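Glycerol-3-phosphate dehydrogenase [NAD(P)+] (Coxiella burnetii, PDB 3K96) probably catalyses the NAD(P)H-dependent reduction of dihydroxyacetone phosphate to sn-glycerol 3-phosphate, the precursor for phospholipid synthesis. Local coordinates at residues S62-E67 with G72-Y77; V47-G52 with E85-Y90. All blocks are in the same frame, centred on the assembly; numbering follows the deposited sequence.

Contact 1. Residues S62-E67 with G72-Y77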
loop_
_atom_site.group_PDB
_atom_site.type_symbol
_atom_site.label_atom_id
_atom_site.label_comp_id
_atom_site.label_asym_id
_atom_site.label_seq_id
_atom_site.Cartn_x
_atom_site.Cartn_y
_atom_site.Cartn_z
ATOM N N SER A 62 6.897 -19.449 31.575
ATOM C CA SER A 62 6.118 -20.327 32.530
ATOM C C SER A 62 5.054 -19.685 33.466
ATOM O O SER A 62 3.988 -20.299 33.752
ATOM C CB SER A 62 7.091 -21.179 33.349
ATOM O OG SER A 62 7.874 -21.981 32.470
ATOM N N ASP A 63 5.367 -18.493 33.959
ATOM C CA ASP A 63 4.444 -17.745 34.784
ATOM C C ASP A 63 3.227 -17.354 33.931
ATOM O O ASP A 63 2.138 -17.124 34.446
ATOM C CB ASP A 63 5.150 -16.506 35.338
ATOM C CG ASP A 63 5.982 -15.775 34.274
ATOM O OD1 ASP A 63 6.353 -16.403 33.252
ATOM O OD2 ASP A 63 6.280 -14.572 34.472
ATOM N N HIS A 64 3.432 -17.306 32.619
ATOM C CA HIS A 64 2.385 -16.944 31.654
ATOM C C HIS A 64 1.309 -18.031 31.548
ATOM O O HIS A 64 0.123 -17.724 31.565
ATOM C CB HIS A 64 3.044 -16.627 30.298
ATOM C CG HIS A 64 2.103 -16.110 29.258
ATOM N ND1 HIS A 64 2.277 -16.356 27.912
ATOM C CD2 HIS A 64 0.959 -15.397 29.364
ATOM C CE1 HIS A 64 1.293 -15.796 27.235
ATOM N NE2 HIS A 64 0.481 -15.206 28.092
ATOM N N VAL A 65 1.720 -19.300 31.480
ATOM C CA VAL A 65 0.750 -20.400 31.410
ATOM C C VAL A 65 -0.114 -20.456 32.681
ATOM O O VAL A 65 -1.321 -20.712 32.609
ATOM C CB VAL A 65 1.426 -21.756 31.159
ATOM C CG1 VAL A 65 0.390 -22.888 31.236
ATOM C CG2 VAL A 65 2.142 -21.731 29.796
ATOM N N ASP A 66 0.498 -20.203 33.831
ATOM C CA ASP A 66 -0.248 -20.153 35.103
ATOM C C ASP A 66 -1.360 -19.091 35.031
ATOM O O ASP A 66 -2.516 -19.337 35.421
ATOM C CB ASP A 66 0.714 -19.855 36.259
ATOM C CG ASP A 66 1.623 -21.023 36.564
ATOM O OD1 ASP A 66 1.159 -22.181 36.409
ATOM O OD2 ASP A 66 2.784 -20.800 36.976
ATOM N N GLU A 67 -1.003 -17.920 34.504
ATOM C CA GLU A 67 -1.952 -16.830 34.324
ATOM C C GLU A 67 -3.120 -17.255 33.444
ATOM O O GLU A 67 -4.269 -17.047 33.807
ATOM C CB GLU A 67 -1.254 -15.619 33.706
ATOM C CG GLU A 67 -0.226 -14.990 34.617
ATOM C CD GLU A 67 0.618 -13.942 33.913
ATOM O OE1 GLU A 67 0.237 -13.499 32.801
ATOM O OE2 GLU A 67 1.671 -13.568 34.473
ATOM N N GLY A 72 -8.308 -18.043 32.101
ATOM C CA GLY A 72 -9.102 -18.393 30.936
ATOM C C GLY A 72 -9.050 -17.297 29.886
ATOM O O GLY A 72 -9.999 -17.094 29.139
ATOM N N VAL A 73 -7.928 -16.594 29.837
ATOM C CA VAL A 73 -7.734 -15.532 28.872
ATOM C C VAL A 73 -6.239 -15.257 28.829
ATOM O O VAL A 73 -5.492 -15.702 29.706
ATOM C CB VAL A 73 -8.553 -14.256 29.261
ATOM C CG1 VAL A 73 -8.061 -13.678 30.592
ATOM C CG2 VAL A 73 -8.531 -13.188 28.129
ATOM N N ASN A 74 -5.788 -14.558 27.794
ATOM C CA ASN A 74 -4.386 -14.217 27.700
ATOM C C ASN A 74 -4.283 -12.751 27.975
ATOM O O ASN A 74 -4.298 -11.950 27.047
ATOM C CB ASN A 74 -3.831 -14.527 26.320
ATOM C CG ASN A 74 -2.336 -14.328 26.236
ATOM O OD1 ASN A 74 -1.708 -13.723 27.124
ATOM N ND2 ASN A 74 -1.745 -14.848 25.170
ATOM N N ASN A 75 -4.195 -12.398 29.254
ATOM C CA ASN A 75 -4.104 -11.004 29.628
ATOM C C ASN A 75 -2.823 -10.320 29.213
ATOM O O ASN A 75 -2.847 -9.149 28.884
ATOM C CB ASN A 75 -4.374 -10.805 31.124
ATOM C CG ASN A 75 -5.854 -10.690 31.427
ATOM O OD1 ASN A 75 -6.618 -10.163 30.619
ATOM N ND2 ASN A 75 -6.267 -11.166 32.594
ATOM N N ARG A 76 -1.708 -11.025 29.194
ATOM C CA ARG A 76 -0.482 -10.367 28.779
ATOM C C ARG A 76 -0.484 -9.900 27.357
ATOM O O ARG A 76 0.074 -8.856 27.081
ATOM C CB ARG A 76 0.728 -11.280 28.870
ATOM C CG ARG A 76 1.153 -11.612 30.231
ATOM C CD ARG A 76 2.475 -12.334 30.216
ATOM N NE ARG A 76 2.768 -12.782 31.562
ATOM C CZ ARG A 76 3.881 -13.404 31.918
ATOM N NH1 ARG A 76 4.834 -13.663 31.024
ATOM N NH2 ARG A 76 4.038 -13.764 33.180
ATOM N N TYR A 77 -1.077 -10.678 26.449
ATOM C CA TYR A 77 -0.975 -10.362 25.022
ATOM C C TYR A 77 -2.268 -10.213 24.232
ATOM O O TYR A 77 -2.234 -9.686 23.142
ATOM C CB TYR A 77 -0.040 -11.387 24.326
ATOM C CG TYR A 77 1.362 -11.412 24.904
ATOM C CD1 TYR A 77 2.222 -10.349 24.717
ATOM C CD2 TYR A 77 1.824 -12.498 25.630
ATOM C CE1 TYR A 77 3.496 -10.351 25.261
ATOM C CE2 TYR A 77 3.103 -12.517 26.170
ATOM C CZ TYR A 77 3.931 -11.439 25.983
ATOM O OH TYR A 77 5.209 -11.428 26.511
HETATM O O HOH W 1 7.612 -14.172 31.910
HETATM O O HOH W 2 -1.775 -13.563 30.724
#
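A salt-bridge network joins helix 62-71 to the loop after it, R76 reaching back to E67 and, less certainly, D63. R76 runs extended from CG to NE beside the H64 ring, guanidinium and ring planes 17° apart, and H64 CB lies over one face of the R76 guanidinium. R76 grips E67 side-on: NE gives to E67 OE1 at 2.9 Å and NH2 to E67 OE2 at 2.7 Å. In the modelled conformer D63 OD2 lies 2.7 Å from R76 NH2, a bond less certain because that side chain is disordered; where it forms, two acids share one nitrogen. Water 2 links E67 OE1 to R76 N.

Deeper in, H64 CG stands anti to the backbone N (chi1 -174°), which carries NE2 to N74 OD1 at 2.8 Å, nearly straight (169°). That oxygen takes Y77 N from the opposite face of the amide, at 3.2 Å, the Asx motif of N74 with the backbone N three residues on. The edge of the Y77 ring points at the face of the H64 ring, offset, with the planes nearly perpendicular. Y77 O is hydrogen-bonded to S39 OG; S39 is predicted to bind NADPH, consistent with a place beside the dinucleotide site of a Rossmann-type domain.

Contact 2. Residues V47-G52 with E85-Y90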
loop_
_atom_site.group_PDB
_atom_site.type_symbol
_atom_site.label_atom_id
_atom_site.label_comp_id
_atom_site.label_asym_id
_atom_site.label_seq_id
_atom_site.Cartn_x
_atom_site.Cartn_y
_atom_site.Cartn_z
ATOM N N VAL A 47 -9.397 -18.511 16.622
ATOM C CA VAL A 47 -10.088 -18.799 15.379
ATOM C C VAL A 47 -10.449 -20.287 15.312
ATOM O O VAL A 47 -11.575 -20.640 14.966
ATOM C CB VAL A 47 -9.232 -18.421 14.159
ATOM C CG1 VAL A 47 -9.793 -19.044 12.895
ATOM C CG2 VAL A 47 -9.127 -16.864 14.035
ATOM N N LEU A 48 -9.491 -21.151 15.629
ATOM C CA LEU A 48 -9.730 -22.593 15.580
ATOM C C LEU A 48 -10.615 -23.088 16.728
ATOM O O LEU A 48 -11.564 -23.827 16.500
ATOM C CB LEU A 48 -8.393 -23.358 15.589
ATOM C CG LEU A 48 -7.437 -23.042 14.424
ATOM C CD1 LEU A 48 -6.094 -23.719 14.599
ATOM C CD2 LEU A 48 -8.062 -23.406 13.090
ATOM N N ALA A 49 -10.306 -22.685 17.955
ATOM C CA ALA A 49 -11.059 -23.164 19.121
ATOM C C ALA A 49 -12.537 -22.745 19.057
ATOM O O ALA A 49 -13.434 -23.511 19.453
ATOM C CB ALA A 49 -10.374 -22.728 20.458
ATOM N N ARG A 50 -12.801 -21.557 18.505
ATOM C CA ARG A 50 -14.181 -21.091 18.349
ATOM C C ARG A 50 -15.011 -21.963 17.429
ATOM O O ARG A 50 -16.236 -21.962 17.518
ATOM C CB ARG A 50 -14.234 -19.642 17.843
ATOM C CG ARG A 50 -13.923 -18.619 18.922
ATOM C CD ARG A 50 -13.588 -17.273 18.298
ATOM N NE ARG A 50 -13.286 -16.254 19.292
ATOM C CZ ARG A 50 -12.814 -15.046 18.993
ATOM N NH1 ARG A 50 -12.568 -14.722 17.724
ATOM N NH2 ARG A 50 -12.578 -14.163 19.955
ATOM N N LYS A 51 -14.365 -22.672 16.519
ATOM C CA LYS A 51 -15.089 -23.546 15.605
ATOM C C LYS A 51 -15.294 -24.925 16.263
ATOM O O LYS A 51 -15.904 -25.813 15.682
ATOM C CB LYS A 51 -14.329 -23.648 14.275
ATOM C CG LYS A 51 -14.101 -22.249 13.608
ATOM C CD LYS A 51 -12.787 -22.207 12.796
ATOM C CE LYS A 51 -12.903 -22.683 11.404
ATOM N NZ LYS A 51 -13.493 -21.646 10.561
ATOM N N GLY A 52 -14.787 -25.087 17.481
ATOM C CA GLY A 52 -14.970 -26.334 18.225
ATOM C C GLY A 52 -13.779 -27.275 18.150
ATOM O O GLY A 52 -13.784 -28.328 18.782
ATOM N N GLU A 85 -13.982 -23.364 25.679
ATOM C CA GLU A 85 -13.621 -24.557 26.445
ATOM C C GLU A 85 -12.578 -25.447 25.733
ATOM O O GLU A 85 -11.765 -26.078 26.381
ATOM C CB GLU A 85 -14.902 -25.357 26.784
ATOM C CG GLU A 85 -14.690 -26.607 27.662
ATOM C CD GLU A 85 -14.085 -26.281 29.033
ATOM O OE1 GLU A 85 -13.540 -27.210 29.695
ATOM O OE2 GLU A 85 -14.137 -25.089 29.443
ATOM N N THR A 86 -12.574 -25.453 24.401
ATOM C CA THR A 86 -11.656 -26.308 23.625
ATOM C C THR A 86 -10.220 -25.789 23.508
ATOM O O THR A 86 -9.361 -26.469 22.923
ATOM C CB THR A 86 -12.219 -26.609 22.235
ATOM O OG1 THR A 86 -12.567 -25.381 21.582
ATOM C CG2 THR A 86 -13.475 -27.502 22.346
ATOM N N LEU A 87 -9.959 -24.610 24.076
ATOM C CA LEU A 87 -8.633 -24.015 24.050
ATOM C C LEU A 87 -7.995 -24.108 25.427
ATOM O O LEU A 87 -8.520 -23.555 26.397
ATOM C CB LEU A 87 -8.719 -22.558 23.599
ATOM C CG LEU A 87 -7.468 -21.682 23.666
ATOM C CD1 LEU A 87 -6.245 -22.326 23.071
ATOM C CD2 LEU A 87 -7.778 -20.352 22.967
ATOM N N LYS A 88 -6.855 -24.793 25.494
ATOM C CA LYS A 88 -6.128 -25.007 26.748
ATOM C C LYS A 88 -4.665 -24.641 26.630
ATOM O O LYS A 88 -4.008 -24.999 25.660
ATOM C CB LYS A 88 -6.211 -26.492 27.160
ATOM C CG LYS A 88 -7.629 -27.033 27.376
ATOM C CD LYS A 88 -8.333 -26.292 28.501
ATOM C CE LYS A 88 -9.715 -26.862 28.768
ATOM N NZ LYS A 88 -10.450 -25.999 29.748
ATOM N N ALA A 89 -4.153 -23.945 27.639
ATOM C CA ALA A 89 -2.749 -23.567 27.698
ATOM C C ALA A 89 -1.931 -24.675 28.385
ATOM O O ALA A 89 -2.390 -25.291 29.335
ATOM C CB ALA A 89 -2.581 -22.233 28.459
ATOM N N TYR A 90 -0.729 -24.921 27.880
ATOM C CA TYR A 90 0.191 -25.912 28.421
ATOM C C TYR A 90 1.516 -25.211 28.621
ATOM O O TYR A 90 1.872 -24.338 27.820
ATOM C CB TYR A 90 0.413 -27.032 27.402
ATOM C CG TYR A 90 -0.707 -28.019 27.284
ATOM C CD1 TYR A 90 -1.953 -27.639 26.834
ATOM C CD2 TYR A 90 -0.506 -29.357 27.604
ATOM C CE1 TYR A 90 -2.979 -28.544 26.739
ATOM C CE2 TYR A 90 -1.520 -30.273 27.498
ATOM C CZ TYR A 90 -2.752 -29.861 27.069
ATOM O OH TYR A 90 -3.753 -30.780 26.960
#
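A49, at the last turn of helix 39-49, packs against T86 and L87 where the chain enters strand 87-90. The tight part is small and mostly apolar. A49 CB touches L87 CB and T86 OG1, each at 3.6 Å, and the A49 and T86 CA atoms are only 5.5 Å apart. Both A49 and L87 are buried. With CG anti to the backbone N (chi1 172°), the L87 side chain runs on from this point to A45 and L46 of the same helix and to V55 and L57 of the neighbouring strand, so the alanine methyl meets L87 only at its root. T86 turns its hydroxyl to the helix end: OG1 lies 3.0 Å from A49 O, the shortest approach between the two segments, and makes a weak hydrogen bond to Q53 O.

Toward solvent the fit is looser. The T86 methyl, CG2, comes no nearer than 3.7 Å to G52 O, at an exposed glycine, and nothing else of G52 is met from this side. The turn itself is firmly closed from within its own segment: A49 O accepts from G52 N at 2.9 Å, the bond that closes the type I turn from A49 to G52.

G52 takes the chain out of the helix with a positive phi (99°), the glycine position that ends the Schellman motif. Here that motif finishes the helix that packs on the edge strand of a Rossmann-type sheet.

How the contacts relate
From the N terminus, strand 32-35 leads into helix 39-49, whose last turn supplies the first half of contact 2. The chain then passes through strand 55-58 into helix 62-71. Contact 1 closes a short loop there, bringing 72-77 back over the start of that helix. Only afterwards does 85-90 return to the end of helix 39-49, so the larger loop of contact 2 encloses the whole of contact 1. They lie about 15 Å apart, centre to centre, and they touch: V65 CG2 packs 3.3 Å from Y90 O. Together they tie two successive helices, the loop between helix 62-71 and strand 87-90, and the edge strand into one end of the N-terminal domain.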